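Side-chain contacts in acetylxylan esterase A (Aspergillus awamori, PDB 5X6S), which removes acetyl side groups from the backbone of acetylated xylans, working as a secreted serine esterase of carbohydrate esterase family 1: residues Y20-N25 / P52-S57; T85-G88 / S92-I95; S143-G148 / T203-Q208. All coordinates share one frame; numbering follows the deposited sequence.

Interaction 1: residues Y20-N25 / P52-S57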
ATOM      1  N   TYR A  20     -18.138  -3.619  12.152  1.00 15.17           N
ATOM      2  CA  TYR A  20     -17.857  -4.098  13.506  1.00 16.73           C
ATOM      3  C   TYR A  20     -16.415  -4.489  13.588  1.00 17.68           C
ATOM      4  O   TYR A  20     -15.882  -5.120  12.668  1.00 17.79           O
ATOM      5  CB  TYR A  20     -18.736  -5.277  13.908  1.00 17.63           C
ATOM      6  CG  TYR A  20     -20.229  -4.969  13.849  1.00 17.32           C
ATOM      7  CD1 TYR A  20     -20.904  -4.965  12.653  1.00 18.46           C
ATOM      8  CD2 TYR A  20     -20.932  -4.645  14.985  1.00 20.56           C
ATOM      9  CE1 TYR A  20     -22.275  -4.723  12.575  1.00 19.71           C
ATOM     10  CE2 TYR A  20     -22.304  -4.387  14.937  1.00 17.68           C
ATOM     11  CZ  TYR A  20     -22.963  -4.422  13.723  1.00 20.14           C
ATOM     12  OH  TYR A  20     -24.287  -4.110  13.640  1.00 21.84           O
ATOM     13  N   ILE A  21     -15.757  -4.144  14.688  1.00 17.21           N
ATOM     14  CA  ILE A  21     -14.366  -4.551  14.900  1.00 17.71           C
ATOM     15  C   ILE A  21     -14.131  -5.290  16.195  1.00 16.79           C
ATOM     16  O   ILE A  21     -14.756  -4.996  17.230  1.00 16.97           O
ATOM     17  CB  ILE A  21     -13.379  -3.371  14.828  1.00 18.15           C
ATOM     18  CG1 ILE A  21     -13.648  -2.339  15.918  1.00 19.44           C
ATOM     19  CG2 ILE A  21     -13.511  -2.682  13.501  1.00 19.82           C
ATOM     20  CD1 ILE A  21     -12.533  -1.266  15.947  1.00 21.27           C
ATOM     21  N   TYR A  22     -13.255  -6.287  16.144  1.00 16.36           N
ATOM     22  CA  TYR A  22     -12.771  -6.906  17.347  1.00 16.65           C
ATOM     23  C   TYR A  22     -11.373  -6.392  17.616  1.00 17.08           C
ATOM     24  O   TYR A  22     -10.445  -6.661  16.847  1.00 15.42           O
ATOM     25  CB  TYR A  22     -12.767  -8.429  17.298  1.00 16.20           C
ATOM     26  CG  TYR A  22     -12.319  -9.041  18.612  1.00 15.75           C
ATOM     27  CD1 TYR A  22     -13.213  -9.231  19.666  1.00 16.45           C
ATOM     28  CD2 TYR A  22     -11.015  -9.431  18.812  1.00 16.52           C
ATOM     29  CE1 TYR A  22     -12.773  -9.773  20.907  1.00 17.62           C
ATOM     30  CE2 TYR A  22     -10.584  -9.984  20.008  1.00 15.65           C
ATOM     31  CZ  TYR A  22     -11.482 -10.157  21.064  1.00 17.72           C
ATOM     32  OH  TYR A  22     -11.043 -10.718  22.249  1.00 17.61           O
ATOM     33  N   VAL A  23     -11.228  -5.716  18.756  1.00 17.54           N
ATOM     34  CA  VAL A  23      -9.919  -5.247  19.211  1.00 19.51           C
ATOM     35  C   VAL A  23      -9.469  -6.143  20.376  1.00 20.20           C
ATOM     36  O   VAL A  23     -10.115  -6.139  21.430  1.00 20.25           O
ATOM     37  CB  VAL A  23      -9.947  -3.762  19.659  1.00 20.56           C
ATOM     38  CG1 VAL A  23      -8.550  -3.294  20.026  1.00 22.11           C
ATOM     39  CG2 VAL A  23     -10.498  -2.859  18.554  1.00 20.35           C
ATOM     40  N   PRO A  24      -8.419  -6.954  20.173  1.00 19.18           N
ATOM     41  CA  PRO A  24      -8.084  -7.888  21.237  1.00 19.70           C
ATOM     42  C   PRO A  24      -7.495  -7.217  22.482  1.00 21.19           C
ATOM     43  O   PRO A  24      -6.980  -6.109  22.416  1.00 19.43           O
ATOM     44  CB  PRO A  24      -7.035  -8.779  20.595  1.00 20.04           C
ATOM     45  CG  PRO A  24      -6.377  -7.923  19.543  1.00 19.16           C
ATOM     46  CD  PRO A  24      -7.516  -7.074  19.023  1.00 18.27           C
ATOM     47  N   ASN A  25      -7.628  -7.895  23.600  1.00 21.88           N
ATOM     48  CA  ASN A  25      -6.873  -7.549  24.795  1.00 25.50           C
ATOM     49  C   ASN A  25      -5.378  -7.525  24.572  1.00 23.96           C
ATOM     50  O   ASN A  25      -4.752  -6.559  24.942  1.00 24.78           O
ATOM     51  CB  ASN A  25      -7.243  -8.511  25.914  1.00 27.51           C
ATOM     52  CG  ASN A  25      -8.619  -8.217  26.433  1.00 34.15           C
ATOM     53  OD1 ASN A  25      -9.025  -7.022  26.524  1.00 41.63           O
ATOM     54  ND2 ASN A  25      -9.376  -9.262  26.767  1.00 38.33           N
ATOM     55  N   PRO A  52     -12.466 -18.242  13.418  1.00 17.64           N
ATOM     56  CA  PRO A  52     -11.445 -18.267  14.458  1.00 17.15           C
ATOM     57  C   PRO A  52     -10.683 -16.965  14.628  1.00 16.40           C
ATOM     58  O   PRO A  52      -9.768 -16.938  15.447  1.00 16.85           O
ATOM     59  CB  PRO A  52     -10.484 -19.368  13.955  1.00 17.13           C
ATOM     60  CG  PRO A  52     -10.559 -19.261  12.447  1.00 16.66           C
ATOM     61  CD  PRO A  52     -12.028 -18.941  12.179  1.00 17.22           C
ATOM     62  N   TYR A  53     -10.999 -15.904  13.875  1.00 15.83           N
ATOM     63  CA  TYR A  53     -10.098 -14.734  13.802  1.00 15.31           C
ATOM     64  C   TYR A  53      -9.951 -13.949  15.091  1.00 15.08           C
ATOM     65  O   TYR A  53      -8.856 -13.450  15.398  1.00 14.87           O
ATOM     66  CB  TYR A  53     -10.477 -13.781  12.622  1.00 14.75           C
ATOM     67  CG  TYR A  53     -10.474 -14.505  11.310  1.00 15.17           C
ATOM     68  CD1 TYR A  53      -9.327 -15.112  10.858  1.00 14.88           C
ATOM     69  CD2 TYR A  53     -11.669 -14.732  10.600  1.00 15.34           C
ATOM     70  CE1 TYR A  53      -9.312 -15.868   9.671  1.00 16.83           C
ATOM     71  CE2 TYR A  53     -11.670 -15.490   9.447  1.00 16.14           C
ATOM     72  CZ  TYR A  53     -10.491 -16.045   8.988  1.00 15.45           C
ATOM     73  OH  TYR A  53     -10.493 -16.806   7.879  1.00 15.54           O
ATOM     74  N   ALA A  54     -11.033 -13.799  15.843  1.00 15.01           N
ATOM     75  CA  ALA A  54     -10.928 -13.112  17.162  1.00 16.01           C
ATOM     76  C   ALA A  54     -10.070 -13.890  18.150  1.00 16.31           C
ATOM     77  O   ALA A  54      -9.272 -13.294  18.868  1.00 16.68           O
ATOM     78  CB  ALA A  54     -12.328 -12.852  17.767  1.00 16.37           C
ATOM     79  N   THR A  55     -10.198 -15.216  18.165  1.00 17.21           N
ATOM     80  CA  THR A  55      -9.364 -16.068  18.995  1.00 17.29           C
ATOM     81  C   THR A  55      -7.893 -15.884  18.579  1.00 16.48           C
ATOM     82  O   THR A  55      -7.013 -15.677  19.412  1.00 17.03           O
ATOM     83  CB  THR A  55      -9.797 -17.574  18.899  1.00 18.72           C
ATOM     84  OG1 THR A  55     -11.091 -17.726  19.470  1.00 19.67           O
ATOM     85  CG2 THR A  55      -8.847 -18.503  19.622  1.00 20.39           C
ATOM     86  N   LEU A  56      -7.642 -15.947  17.276  1.00 16.96           N
ATOM     87  CA  LEU A  56      -6.278 -15.754  16.742  1.00 16.56           C
ATOM     88  C   LEU A  56      -5.700 -14.334  16.982  1.00 16.44           C
ATOM     89  O   LEU A  56      -4.471 -14.179  17.189  1.00 16.44           O
ATOM     90  CB  LEU A  56      -6.239 -16.147  15.272  1.00 16.53           C
ATOM     91  CG  LEU A  56      -6.474 -17.637  14.938  1.00 18.28           C
ATOM     92  CD1 LEU A  56      -6.848 -17.829  13.480  1.00 18.38           C
ATOM     93  CD2 LEU A  56      -5.256 -18.506  15.314  1.00 19.12           C
ATOM     94  N   SER A  57      -6.554 -13.315  16.972  1.00 16.14           N
ATOM     95  CA  SER A  57      -6.131 -11.924  17.257  1.00 16.27           C
ATOM     96  C   SER A  57      -5.557 -11.800  18.665  1.00 16.97           C
ATOM     97  O   SER A  57      -4.711 -10.994  18.928  1.00 18.04           O
ATOM     98  CB  SER A  57      -7.286 -10.948  17.094  1.00 16.40           C
ATOM     99  OG  SER A  57      -8.089 -10.885  18.238  1.00 19.09           O
TER
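Tyr22, on strand 18-23, and Ala54, in the first turn of helix 53-60, bring their CA atoms to 6.5 Å; two residues along the first segment and three along the helix, the CA atoms of Pro24 and Ser57 come to 6.0 Å. The strand and the loop after it thus come close to the start of the helix, a strand-to-helix packing of the kind from which alpha/beta-hydrolase folds are built. Tyr22 holds CG anti to its backbone N (chi1 -177°), which sends the ring out to the helix. There CB of Ala54 sits over one face in a CH-pi contact, 3.9 Å from the ring centroid and 14° off the normal. Ser57 comes to the same ring at its edge, near the plane, with OG 3.2 Å from CE2. The same hydroxyl oxygen also touches the proline ring, OG lying 3.3 Å from Pro24 CB. Beyond the ring, the Tyr22 hydroxyl is hydrogen-bonded to Glu58, the next residue of the same helix. The serine hydroxyl donates within its own helix to Ala54 O (2.8 Å), tilted 22° from that carbonyl plane. Its proton is therefore spent on the helix backbone, and what joins the two segments themselves is van der Waals and CH-pi contact, with no hydrogen bond between them.

Interaction 2: residues T85-G88 / S92-I95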
ATOM      1  N   THR A  85     -16.038  -1.208  -9.197  1.00 18.85           N
ATOM      2  CA  THR A  85     -15.089  -0.200  -9.663  1.00 18.85           C
ATOM      3  C   THR A  85     -14.387   0.446  -8.472  1.00 17.87           C
ATOM      4  O   THR A  85     -15.034   0.792  -7.485  1.00 17.36           O
ATOM      5  CB  THR A  85     -15.784   0.843 -10.568  1.00 20.06           C
ATOM      6  OG1 THR A  85     -16.904   1.364  -9.890  1.00 24.71           O
ATOM      7  CG2 THR A  85     -16.355   0.198 -11.828  1.00 21.55           C
ATOM      8  N   HIS A  86     -13.074   0.614  -8.583  1.00 18.00           N
ATOM      9  CA  HIS A  86     -12.277   1.392  -7.603  1.00 18.28           C
ATOM     10  C   HIS A  86     -12.968   2.759  -7.456  1.00 17.85           C
ATOM     11  O   HIS A  86     -13.229   3.446  -8.481  1.00 17.39           O
ATOM     12  CB  HIS A  86     -10.841   1.595  -8.142  1.00 17.88           C
ATOM     13  CG  HIS A  86      -9.931   2.386  -7.252  1.00 18.19           C
ATOM     14  ND1 HIS A  86      -9.404   1.884  -6.074  1.00 19.80           N
ATOM     15  CD2 HIS A  86      -9.406   3.626  -7.395  1.00 18.25           C
ATOM     16  CE1 HIS A  86      -8.603   2.779  -5.532  1.00 20.13           C
ATOM     17  NE2 HIS A  86      -8.584   3.844  -6.314  1.00 19.53           N
ATOM     18  N   ASN A  87     -13.263   3.142  -6.225  1.00 17.48           N
ATOM     19  CA  ASN A  87     -13.923   4.401  -5.924  1.00 18.47           C
ATOM     20  C   ASN A  87     -15.342   4.522  -6.544  1.00 18.41           C
ATOM     21  O   ASN A  87     -15.882   5.612  -6.683  1.00 20.61           O
ATOM     22  CB  ASN A  87     -12.997   5.591  -6.320  1.00 19.37           C
ATOM     23  CG  ASN A  87     -11.747   5.677  -5.468  1.00 19.16           C
ATOM     24  OD1 ASN A  87     -11.686   5.106  -4.394  1.00 21.72           O
ATOM     25  ND2 ASN A  87     -10.741   6.361  -5.957  1.00 20.21           N
ATOM     26  N   GLY A  88     -15.967   3.398  -6.861  1.00 18.33           N
ATOM     27  CA  GLY A  88     -17.316   3.374  -7.371  1.00 19.02           C
ATOM     28  C   GLY A  88     -18.434   3.660  -6.371  1.00 18.82           C
ATOM     29  O   GLY A  88     -19.577   3.792  -6.759  1.00 20.22           O
ATOM     30  N   SER A  92     -18.045  -2.445  -1.710  1.00 17.30           N
ATOM     31  CA  SER A  92     -16.594  -2.614  -1.670  1.00 17.72           C
ATOM     32  C   SER A  92     -15.825  -1.360  -1.213  1.00 17.01           C
ATOM     33  O   SER A  92     -14.830  -1.446  -0.442  1.00 16.20           O
ATOM     34  CB  SER A  92     -16.101  -3.123  -3.015  1.00 17.69           C
ATOM     35  OG  SER A  92     -16.552  -2.299  -4.081  1.00 18.49           O
ATOM     36  N   ASN A  93     -16.284  -0.205  -1.679  1.00 16.11           N
ATOM     37  CA  ASN A  93     -15.779   1.100  -1.292  1.00 15.60           C
ATOM     38  C   ASN A  93     -15.952   1.329   0.228  1.00 15.13           C
ATOM     39  O   ASN A  93     -15.069   1.799   0.885  1.00 15.29           O
ATOM     40  CB  ASN A  93     -16.475   2.191  -2.092  1.00 16.95           C
ATOM     41  CG  ASN A  93     -15.647   3.463  -2.283  1.00 15.71           C
ATOM     42  OD1 ASN A  93     -15.823   4.154  -3.264  1.00 17.52           O
ATOM     43  ND2 ASN A  93     -14.752   3.744  -1.381  1.00 12.35           N
ATOM     44  N   SER A  94     -17.107   0.957   0.752  1.00 14.75           N
ATOM     45  CA  SER A  94     -17.337   1.033   2.157  1.00 15.09           C
ATOM     46  C   SER A  94     -16.336   0.220   2.956  1.00 14.42           C
ATOM     47  O   SER A  94     -15.783   0.723   3.935  1.00 13.65           O
ATOM     48  CB  SER A  94     -18.771   0.586   2.462  1.00 15.83           C
ATOM     49  OG  SER A  94     -19.693   1.573   1.994  1.00 17.57           O
ATOM     50  N   ILE A  95     -16.102  -1.032   2.542  1.00 13.23           N
ATOM     51  CA  ILE A  95     -15.158  -1.897   3.225  1.00 13.50           C
ATOM     52  C   ILE A  95     -13.756  -1.275   3.211  1.00 12.81           C
ATOM     53  O   ILE A  95     -13.031  -1.284   4.230  1.00 14.24           O
ATOM     54  CB  ILE A  95     -15.151  -3.326   2.608  1.00 13.20           C
ATOM     55  CG1 ILE A  95     -16.522  -4.006   2.851  1.00 15.11           C
ATOM     56  CG2 ILE A  95     -14.036  -4.167   3.222  1.00 12.94           C
ATOM     57  CD1 ILE A  95     -16.630  -5.367   2.170  1.00 14.23           C
TER
HETATM   58  O   HOH W   1     -16.045   0.328  -4.873  1.00 17.11           O
HETATM   59  O   HOH W   2     -12.993   6.013  -1.879  1.00 28.57           O
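Asn93, the residue with the largest buried area here, lays its amide oxygen against the backbone of Asn87, OD1 standing 3.3 Å from Asn87 CA. A chi1 of -153° swings the amide away from its own backbone N and out toward the loop, where OD1 reaches Gly89 N, just past Gly88, in a hydrogen bond. The other end of the amide turns to water: ND2 donates to a molecule 2.9 Å away, which in turn donates to Asn87 OD1 at 3.0 Å. One asparagine therefore holds the loop at two points, directly through its oxygen and by a bridge through its nitrogen. The loop contains a type II beta turn from Thr85 to Gly88, closed by Gly88 N to Thr85 O (2.8 Å), and it leads into helix 91-106, whose first turn carries Asn93. Asn87 takes the third position of this turn with a positive phi of 62°. Its side chain starts away from the helix, and its ND2 is hydrogen-bonded to Asp109 of the second subunit. Gly88 brings its backbone N to 3.7 Å from Asn93 OD1. Nearby, a second water donates both to Thr85 O and to Ser92 OG, each at 2.8 Å.

Interaction 3: residues S143-G148 / T203-Q208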
ATOM      1  N   SER A 143     -14.302 -20.618  -0.982  1.00 17.72           N
ATOM      2  CA  SER A 143     -15.500 -20.963  -1.798  1.00 17.49           C
ATOM      3  C   SER A 143     -16.254 -19.747  -2.310  1.00 18.26           C
ATOM      4  O   SER A 143     -17.368 -19.436  -1.858  1.00 19.00           O
ATOM      5  CB  SER A 143     -16.455 -21.879  -1.022  1.00 17.37           C
ATOM      6  OG  SER A 143     -15.758 -22.981  -0.434  1.00 19.06           O
ATOM      7  N   GLY A 144     -15.632 -19.025  -3.231  1.00 19.94           N
ATOM      8  CA  GLY A 144     -16.257 -17.870  -3.845  1.00 20.73           C
ATOM      9  C   GLY A 144     -16.367 -18.036  -5.370  1.00 21.24           C
ATOM     10  O   GLY A 144     -16.359 -19.160  -5.896  1.00 20.93           O
ATOM     11  N   VAL A 145     -16.456 -16.912  -6.063  1.00 21.02           N
ATOM     12  CA  VAL A 145     -16.389 -16.855  -7.540  1.00 20.82           C
ATOM     13  C   VAL A 145     -15.434 -15.731  -7.883  1.00 22.52           C
ATOM     14  O   VAL A 145     -15.155 -14.883  -7.037  1.00 20.70           O
ATOM     15  CB  VAL A 145     -17.753 -16.651  -8.229  1.00 20.63           C
ATOM     16  CG1 VAL A 145     -18.760 -17.692  -7.777  1.00 19.75           C
ATOM     17  CG2 VAL A 145     -18.295 -15.246  -8.022  1.00 20.28           C
ATOM     18  N   SER A 146     -14.900 -15.764  -9.112  1.00 22.37           N
ATOM     19  CA  SER A 146     -13.863 -14.825  -9.570  1.00 22.32           C
ATOM     20  C   SER A 146     -14.422 -13.384  -9.527  1.00 20.82           C
ATOM     21  O   SER A 146     -15.627 -13.194  -9.533  1.00 19.26           O
ATOM     22  CB  SER A 146     -13.396 -15.186 -10.982  1.00 21.29           C
ATOM     23  OG  SER A 146     -14.517 -15.159 -11.871  1.00 23.03           O
ATOM     24  N   ALA A 147     -13.528 -12.403  -9.455  1.00 20.17           N
ATOM     25  CA  ALA A 147     -13.955 -11.023  -9.443  1.00 20.34           C
ATOM     26  C   ALA A 147     -14.627 -10.720 -10.779  1.00 20.49           C
ATOM     27  O   ALA A 147     -14.037 -10.907 -11.861  1.00 19.73           O
ATOM     28  CB  ALA A 147     -12.765 -10.077  -9.206  1.00 20.70           C
ATOM     29  N   GLY A 148     -15.869 -10.295 -10.705  1.00 21.00           N
ATOM     30  CA  GLY A 148     -16.654  -9.929 -11.867  1.00 22.60           C
ATOM     31  C   GLY A 148     -17.443 -11.087 -12.437  1.00 23.07           C
ATOM     32  O   GLY A 148     -18.158 -10.897 -13.381  1.00 25.22           O
ATOM     33  N   THR A 203     -22.167 -27.638  -4.688  1.00 25.00           N
ATOM     34  CA  THR A 203     -23.307 -27.521  -5.573  1.00 26.57           C
ATOM     35  C   THR A 203     -24.081 -26.217  -5.345  1.00 27.65           C
ATOM     36  O   THR A 203     -25.236 -26.107  -5.724  1.00 26.31           O
ATOM     37  CB  THR A 203     -24.240 -28.757  -5.410  1.00 28.82           C
ATOM     38  OG1 THR A 203     -24.752 -28.808  -4.087  1.00 30.51           O
ATOM     39  CG2 THR A 203     -23.454 -30.045  -5.678  1.00 29.18           C
ATOM     40  N   THR A 204     -23.434 -25.242  -4.688  1.00 27.73           N
ATOM     41  CA  THR A 204     -23.946 -23.853  -4.583  1.00 27.54           C
ATOM     42  C   THR A 204     -23.132 -22.959  -5.520  1.00 25.95           C
ATOM     43  O   THR A 204     -23.673 -22.314  -6.423  1.00 26.67           O
ATOM     44  CB  THR A 204     -23.813 -23.322  -3.147  1.00 27.32           C
ATOM     45  OG1 THR A 204     -24.623 -24.121  -2.278  1.00 29.92           O
ATOM     46  CG2 THR A 204     -24.253 -21.886  -3.054  1.00 28.48           C
ATOM     47  N   LEU A 205     -21.823 -22.951  -5.305  1.00 25.75           N
ATOM     48  CA  LEU A 205     -20.876 -22.326  -6.215  1.00 25.38           C
ATOM     49  C   LEU A 205     -20.028 -23.438  -6.808  1.00 24.96           C
ATOM     50  O   LEU A 205     -19.071 -23.944  -6.180  1.00 24.84           O
ATOM     51  CB  LEU A 205     -19.990 -21.270  -5.523  1.00 23.79           C
ATOM     52  CG  LEU A 205     -20.754 -20.176  -4.754  1.00 24.45           C
ATOM     53  CD1 LEU A 205     -19.804 -19.184  -4.152  1.00 20.82           C
ATOM     54  CD2 LEU A 205     -21.804 -19.505  -5.638  1.00 22.11           C
ATOM     55  N   TYR A 206     -20.391 -23.812  -8.044  1.00 25.90           N
ATOM     56  CA  TYR A 206     -19.825 -24.996  -8.680  1.00 25.95           C
ATOM     57  C   TYR A 206     -18.322 -24.887  -8.848  1.00 26.50           C
ATOM     58  O   TYR A 206     -17.776 -23.792  -9.062  1.00 26.17           O
ATOM     59  CB  TYR A 206     -20.587 -25.355  -9.990  1.00 28.10           C
ATOM     60  CG  TYR A 206     -21.866 -26.134  -9.709  1.00 28.37           C
ATOM     61  CD1 TYR A 206     -23.019 -25.495  -9.256  1.00 28.06           C
ATOM     62  CD2 TYR A 206     -21.896 -27.533  -9.854  1.00 31.74           C
ATOM     63  CE1 TYR A 206     -24.187 -26.208  -8.957  1.00 31.59           C
ATOM     64  CE2 TYR A 206     -23.045 -28.259  -9.572  1.00 32.19           C
ATOM     65  CZ  TYR A 206     -24.189 -27.582  -9.111  1.00 33.70           C
ATOM     66  OH  TYR A 206     -25.332 -28.282  -8.818  1.00 34.75           O
ATOM     67  N   PRO A 207     -17.615 -26.036  -8.744  1.00 25.68           N
ATOM     68  CA  PRO A 207     -16.163 -26.025  -8.661  1.00 25.06           C
ATOM     69  C   PRO A 207     -15.436 -25.456  -9.878  1.00 25.31           C
ATOM     70  O   PRO A 207     -14.223 -25.195  -9.805  1.00 24.82           O
ATOM     71  CB  PRO A 207     -15.792 -27.526  -8.459  1.00 26.75           C
ATOM     72  CG  PRO A 207     -17.031 -28.291  -8.651  1.00 25.53           C
ATOM     73  CD  PRO A 207     -18.207 -27.386  -8.610  1.00 25.57           C
ATOM     74  N   GLN A 208     -16.137 -25.306 -11.002  1.00 24.91           N
ATOM     75  CA  GLN A 208     -15.548 -24.631 -12.171  1.00 26.85           C
ATOM     76  C   GLN A 208     -15.011 -23.225 -11.771  1.00 24.67           C
ATOM     77  O   GLN A 208     -13.915 -22.792 -12.226  1.00 24.55           O
ATOM     78  CB  GLN A 208     -16.561 -24.486 -13.341  1.00 26.37           C
ATOM     79  CG  GLN A 208     -15.895 -23.894 -14.597  1.00 26.13           C
ATOM     80  CD  GLN A 208     -14.861 -24.815 -15.158  1.00 27.48           C
ATOM     81  OE1 GLN A 208     -15.102 -26.016 -15.242  1.00 32.83           O
ATOM     82  NE2 GLN A 208     -13.723 -24.300 -15.521  1.00 26.81           N
TER
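Leu205 and Val145 form a small buried apolar contact between two loops that follow strands of the central sheet, 138-142 and 193-199, in the alpha/beta-hydrolase fold of this esterase. In that fold the catalytic residues are carried on loops at the ends of the strands. The side chain of Leu205 lies about 5 Å from that of Ser119, assigned by similarity to the charge relay system, and also packs against His259, which with Ser119 and Asp202 has the geometry of a probable Ser-His-Asp triad. Asp202 OD1 accepts hydrogen bonds from the backbone N atoms of Thr204 and Leu205, which ties the loop carrying the leucine to the proposed triad acid.

Across the contact, Leu205 points its CB toward the other loop, with CG anti to the carbonyl carbon (chi1 -54°) and CD1 leading. That methyl is shared by three consecutive residues: it meets Ser143 O, passes 3.8 Å from Gly144 CA and approaches Val145 CG1. The two branched side chains cross at about a right angle, and Val145 CG1 lies 4.1 Å from both Leu205 CD1 and CD2. Met123 of helix 120-131 adds to the same cluster, touching both Leu205 and Val145. No hydrogen bond joins the two segments, and what they share is van der Waals contact. The closest approach between the two loops is made by the Ser143 carbonyl oxygen, which stands 3.4 Å from Leu205 CD1.

The three contacts follow one another along the chain and touch nowhere: their nearest atoms stay about 9 to 10 Å apart. Interactions 1 and 3 lie on opposite sides of the centre of the chain, with 28 Å between their own centres, while interaction 2 is 24 Å from the first and 21 Å from the third. Interaction 3 alone adjoins the probable catalytic site, near Ser119. Helix 120-131 links two of them, since Met123 packs on Leu205 and Met128 on Ser92 and Ile95. Interactions 1 and 2 lie away from the annotated sites, though Ala54's side chain is about 5 Å from a bound MES molecule, probably from the crystallisation liquor, and Asn93's about 5 Å from a sodium ion.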